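Local coordinates for virulence protein STM3117 (Salmonella enterica subsp. enterica serovar Typhimurium, PDB 3HUH) that promotes replication of the bacterium inside host macrophages and may take part in the synthesis and modification of the cell-wall peptidoglycan, at the interface of chains A and B. Numbering follows the deposited sequence. Chains: chain A/B, Virulence protein STM3117.

Contact 1: the interface of chains A and B. Residues chain A 118-120; chain B 26, 52-53, 65.
Strand 116-120 of chain A lays A:Thr119 against chain B, between the end of strand 48-52 with the loop residue B:Lys53 behind it and the start of strand 64-69, with B:His26 of the first strand close by. The protein belongs to the vicinal oxygen chelate (VOC) superfamily of glyoxalases, bleomycin resistance proteins and dioxygenases, whose paired modules often join across two chains. A first-strand histidine commonly serves as a metal ligand in this superfamily; B:His26 may hold that position.

A:Thr119 illustrates how a small residue can occupy a partner's surface by dividing its branches. With chi1 at 60°, the hydroxyl OG1 sits between the backbone N and the carbonyl carbon, while the methyl CG2 lies anti to that carbon. OG1 stands above the plane of the B:Phe52 ring, at the rim of one face on the CD1-CE1 side, 3.3 Å from CE1. The methyl meets the extended B:Lys53 chain tip to tip; CG2 stands only 3.2 Å from CE of B:Lys53, a tight fit.

B:Lys65, also extended, runs roughly perpendicular to the threonine side chain and brings its amine NZ near two oxygens, OG1 and the backbone O of A:Thr119, in weak hydrogen bonds of 3.4 Å each. Two waters supplement these weak direct bonds. Water 1 lies 2.5 Å from A:Thr119 O and 3.1 Å from B:Lys65 NZ, and also bonds to OG1. It rests above one face of the B:His26 imidazole, displaced toward the rim. On the other flank, water 2 joins OG1 and the backbone N of A:Thr119 to B:Lys53 NZ, at 3.0 Å from that amine. The guanidinium NH1 of A:Arg118 remains 5.9 Å from B:Lys53 NZ; the like charges could mildly disfavour closer approach of the lysine.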
loop_
_atom_site.group_PDB
_atom_site.type_symbol
_atom_site.label_atom_id
_atom_site.label_comp_id
_atom_site.label_asym_id
_atom_site.label_seq_id
_atom_site.Cartn_x
_atom_site.Cartn_y
_atom_site.Cartn_z
ATOM N N ARG A 118 -2.181 -6.322 -17.672
ATOM C CA ARG A 118 -2.192 -6.974 -16.366
ATOM C C ARG A 118 -3.625 -7.025 -15.864
ATOM O O ARG A 118 -4.533 -6.487 -16.492
ATOM C CB ARG A 118 -1.338 -6.197 -15.356
ATOM C CG ARG A 118 0.141 -6.092 -15.690
ATOM C CD ARG A 118 0.792 -7.451 -15.843
ATOM N NE ARG A 118 2.248 -7.369 -15.743
ATOM C CZ ARG A 118 3.081 -8.225 -16.323
ATOM N NH1 ARG A 118 2.601 -9.223 -17.049
ATOM N NH2 ARG A 118 4.391 -8.089 -16.167
ATOM N N THR A 119 -3.830 -7.668 -14.720
ATOM C CA THR A 119 -5.165 -7.762 -14.150
ATOM C C THR A 119 -5.315 -6.766 -13.011
ATOM O O THR A 119 -4.613 -6.853 -12.008
ATOM C CB THR A 119 -5.440 -9.168 -13.602
ATOM O OG1 THR A 119 -4.483 -9.478 -12.583
ATOM C CG2 THR A 119 -5.339 -10.196 -14.711
ATOM N N GLY A 120 -6.224 -5.814 -13.177
ATOM C CA GLY A 120 -6.451 -4.827 -12.141
ATOM C C GLY A 120 -7.469 -5.351 -11.149
ATOM O O GLY A 120 -8.038 -6.428 -11.340
ATOM N N HIS B 26 -3.781 -1.693 -6.388
ATOM C CA HIS B 26 -3.412 -2.877 -5.633
ATOM C C HIS B 26 -1.959 -2.786 -5.214
ATOM O O HIS B 26 -1.265 -1.823 -5.539
ATOM C CB HIS B 26 -3.622 -4.125 -6.498
ATOM C CG HIS B 26 -2.813 -4.132 -7.761
ATOM N ND1 HIS B 26 -1.510 -4.582 -7.814
ATOM C CD2 HIS B 26 -3.129 -3.755 -9.022
ATOM C CE1 HIS B 26 -1.060 -4.483 -9.053
ATOM N NE2 HIS B 26 -2.023 -3.984 -9.806
ATOM N N PHE B 52 -6.780 -16.183 -10.006
ATOM C CA PHE B 52 -6.793 -15.664 -11.365
ATOM C C PHE B 52 -5.517 -16.027 -12.111
ATOM O O PHE B 52 -4.427 -16.015 -11.543
ATOM C CB PHE B 52 -6.993 -14.142 -11.344
ATOM C CG PHE B 52 -5.858 -13.378 -10.714
ATOM C CD1 PHE B 52 -4.807 -12.897 -11.493
ATOM C CD2 PHE B 52 -5.838 -13.139 -9.343
ATOM C CE1 PHE B 52 -3.751 -12.191 -10.913
ATOM C CE2 PHE B 52 -4.787 -12.435 -8.753
ATOM C CZ PHE B 52 -3.741 -11.959 -9.540
ATOM N N LYS B 53 -5.668 -16.365 -13.387
ATOM C CA LYS B 53 -4.543 -16.737 -14.234
ATOM C C LYS B 53 -3.748 -17.931 -13.709
ATOM O O LYS B 53 -4.325 -18.963 -13.369
ATOM C CB LYS B 53 -3.627 -15.529 -14.435
ATOM C CG LYS B 53 -4.251 -14.451 -15.307
ATOM C CD LYS B 53 -3.305 -13.282 -15.516
ATOM C CE LYS B 53 -3.832 -12.332 -16.580
ATOM N NZ LYS B 53 -2.977 -11.116 -16.706
ATOM N N LYS B 65 -7.424 -4.412 -4.387
ATOM C CA LYS B 65 -7.039 -5.775 -4.041
ATOM C C LYS B 65 -5.586 -5.866 -3.607
ATOM O O LYS B 65 -4.793 -4.958 -3.850
ATOM C CB LYS B 65 -7.280 -6.731 -5.217
ATOM C CG LYS B 65 -6.343 -6.544 -6.403
ATOM C CD LYS B 65 -6.405 -7.745 -7.345
ATOM C CE LYS B 65 -5.453 -7.583 -8.524
ATOM N NZ LYS B 65 -5.364 -8.822 -9.353
HETATM O O HOH W 1 -2.756 -7.758 -10.529
HETATM O O HOH W 2 -2.001 -9.782 -14.205
#

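Contact 2: the interface of chains A and B. Residues chain A 21-25; chain B 90-92.
A:Arg23 and B:Ile92 pair in an antiparallel bridge, followed by A:Ile24 with B:Phe91, joining strand 21-31 of chain A to strand 88-93 of chain B. The interface is a worked example of a beta-sheet continued from one chain of a VOC-family protein into another. Backbone bonds run from A:Asp22 N to B:Ile92 O (2.8 Å), from B:Ile92 N to A:Arg23 O (2.9 Å) and from A:Asp25 N to B:Cys90 O (2.8 Å). A:Asp22 and A:Asp25 have psi near -42° and -45°, kinks reminiscent of beta-bulges.

Packing is close on one face of the pairing, where A:Ile24 and B:Phe91 project in parallel, flank to flank. CG1 of the isoleucine touches the ring at CE1 (3.6 Å), while CG2 of A:Ile21 comes obliquely onto the phenylalanine CB. On the other face B:Ile92 buries 84 Å², more than any other residue of the patch, and splits its branches: CG1 and CD1 cross toward A:Asp25, with CG1 3.6 Å from the aspartate CB, whereas CG2, anti to the backbone N, turns to A:Arg23.

The arginine side is looser. Its chain, straight from CG to NE, runs alongside B:Ile92; one face of the guanidinium lies over CG1 of B:Ile92, toward the rim, and NH1 comes within 3.7 Å of CG2. A:Asp22 offers chain B little surface, but its carboxylate holds the guanidinium at the edge by a salt bridge, which should limit rotation of the flat group: A:Arg23 NH1 lies 2.5 Å from A:Asp22 OD2, with the oxygen in the guanidinium plane but the donor 38° out of the carboxylate plane.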
loop_
_atom_site.group_PDB
_atom_site.type_symbol
_atom_site.label_atom_id
_atom_site.label_comp_id
_atom_site.label_asym_id
_atom_site.label_seq_id
_atom_site.Cartn_x
_atom_site.Cartn_y
_atom_site.Cartn_z
ATOM N N ILE A 21 -14.480 -3.347 5.191
ATOM C CA ILE A 21 -13.366 -2.492 4.776
ATOM C C ILE A 21 -13.706 -1.880 3.427
ATOM O O ILE A 21 -14.061 -2.588 2.485
ATOM C CB ILE A 21 -12.047 -3.284 4.627
ATOM C CG1 ILE A 21 -11.671 -3.949 5.955
ATOM C CG2 ILE A 21 -10.941 -2.349 4.137
ATOM C CD1 ILE A 21 -11.627 -3.009 7.135
ATOM N N ASP A 22 -13.572 -0.563 3.342
ATOM C CA ASP A 22 -13.903 0.175 2.131
ATOM C C ASP A 22 -12.755 0.429 1.156
ATOM O O ASP A 22 -12.919 0.296 -0.057
ATOM C CB ASP A 22 -14.508 1.524 2.517
ATOM C CG ASP A 22 -14.837 2.378 1.313
ATOM O OD1 ASP A 22 -15.829 2.070 0.621
ATOM O OD2 ASP A 22 -14.100 3.353 1.050
ATOM N N ARG A 23 -11.594 0.791 1.685
ATOM C CA ARG A 23 -10.466 1.129 0.829
ATOM C C ARG A 23 -9.186 1.258 1.639
ATOM O O ARG A 23 -9.195 1.175 2.867
ATOM C CB ARG A 23 -10.739 2.489 0.177
ATOM C CG ARG A 23 -10.913 3.617 1.215
ATOM C CD ARG A 23 -11.221 4.980 0.588
ATOM N NE ARG A 23 -11.337 6.048 1.587
ATOM C CZ ARG A 23 -12.373 6.211 2.408
ATOM N NH1 ARG A 23 -13.405 5.377 2.360
ATOM N NH2 ARG A 23 -12.381 7.218 3.276
ATOM N N ILE A 24 -8.084 1.476 0.930
ATOM C CA ILE A 24 -6.796 1.714 1.573
ATOM C C ILE A 24 -6.759 3.234 1.749
ATOM O O ILE A 24 -7.107 3.971 0.824
ATOM C CB ILE A 24 -5.626 1.282 0.659
ATOM C CG1 ILE A 24 -5.546 -0.245 0.601
ATOM C CG2 ILE A 24 -4.315 1.891 1.155
ATOM C CD1 ILE A 24 -4.638 -0.766 -0.514
ATOM N N ASP A 25 -6.374 3.703 2.932
ATOM C CA ASP A 25 -6.296 5.141 3.185
ATOM C C ASP A 25 -4.875 5.623 2.946
ATOM O O ASP A 25 -4.644 6.666 2.331
ATOM C CB ASP A 25 -6.659 5.466 4.632
ATOM C CG ASP A 25 -6.736 6.960 4.883
ATOM O OD1 ASP A 25 -7.692 7.582 4.387
ATOM O OD2 ASP A 25 -5.848 7.514 5.565
ATOM N N CYS B 90 -2.939 0.987 6.038
ATOM C CA CYS B 90 -4.129 1.493 6.715
ATOM C C CYS B 90 -5.365 1.336 5.835
ATOM O O CYS B 90 -5.390 1.791 4.687
ATOM C CB CYS B 90 -3.973 2.968 7.096
ATOM S SG CYS B 90 -5.505 3.679 7.791
ATOM N N PHE B 91 -6.390 0.697 6.391
ATOM C CA PHE B 91 -7.653 0.473 5.696
ATOM C C PHE B 91 -8.759 1.239 6.407
ATOM O O PHE B 91 -8.785 1.302 7.638
ATOM C CB PHE B 91 -8.036 -1.012 5.723
ATOM C CG PHE B 91 -7.024 -1.918 5.096
ATOM C CD1 PHE B 91 -6.907 -1.996 3.714
ATOM C CD2 PHE B 91 -6.192 -2.700 5.887
ATOM C CE1 PHE B 91 -5.971 -2.847 3.124
ATOM C CE2 PHE B 91 -5.255 -3.553 5.309
ATOM C CZ PHE B 91 -5.144 -3.627 3.924
ATOM N N ILE B 92 -9.681 1.791 5.629
ATOM C CA ILE B 92 -10.815 2.514 6.188
ATOM C C ILE B 92 -12.023 1.586 6.308
ATOM O O ILE B 92 -12.356 0.846 5.374
ATOM C CB ILE B 92 -11.215 3.717 5.308
ATOM C CG1 ILE B 92 -10.077 4.734 5.283
ATOM C CG2 ILE B 92 -12.514 4.342 5.831
ATOM C CD1 ILE B 92 -9.662 5.215 6.646
#

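About 18 Å separates the C-alpha centres of contact 1 and contact 2. The first strand takes part in both, through B:His26 in contact 1 and residues A:Ile21 to A:Asp25 in contact 2; two-fold symmetry gives each contact a twin with the chains exchanged. Contact 2 provides continuous backbone pairing, while contact 1 is side-chain and water-mediated in the main. The twin of contact 2 pairs the first strand of chain B with chain A, and B:His26 on that same strand lies near A:Thr119; a possible metal site may therefore sit close to the chain boundary, although the structure alone does not prove that this dimer forms in the cell.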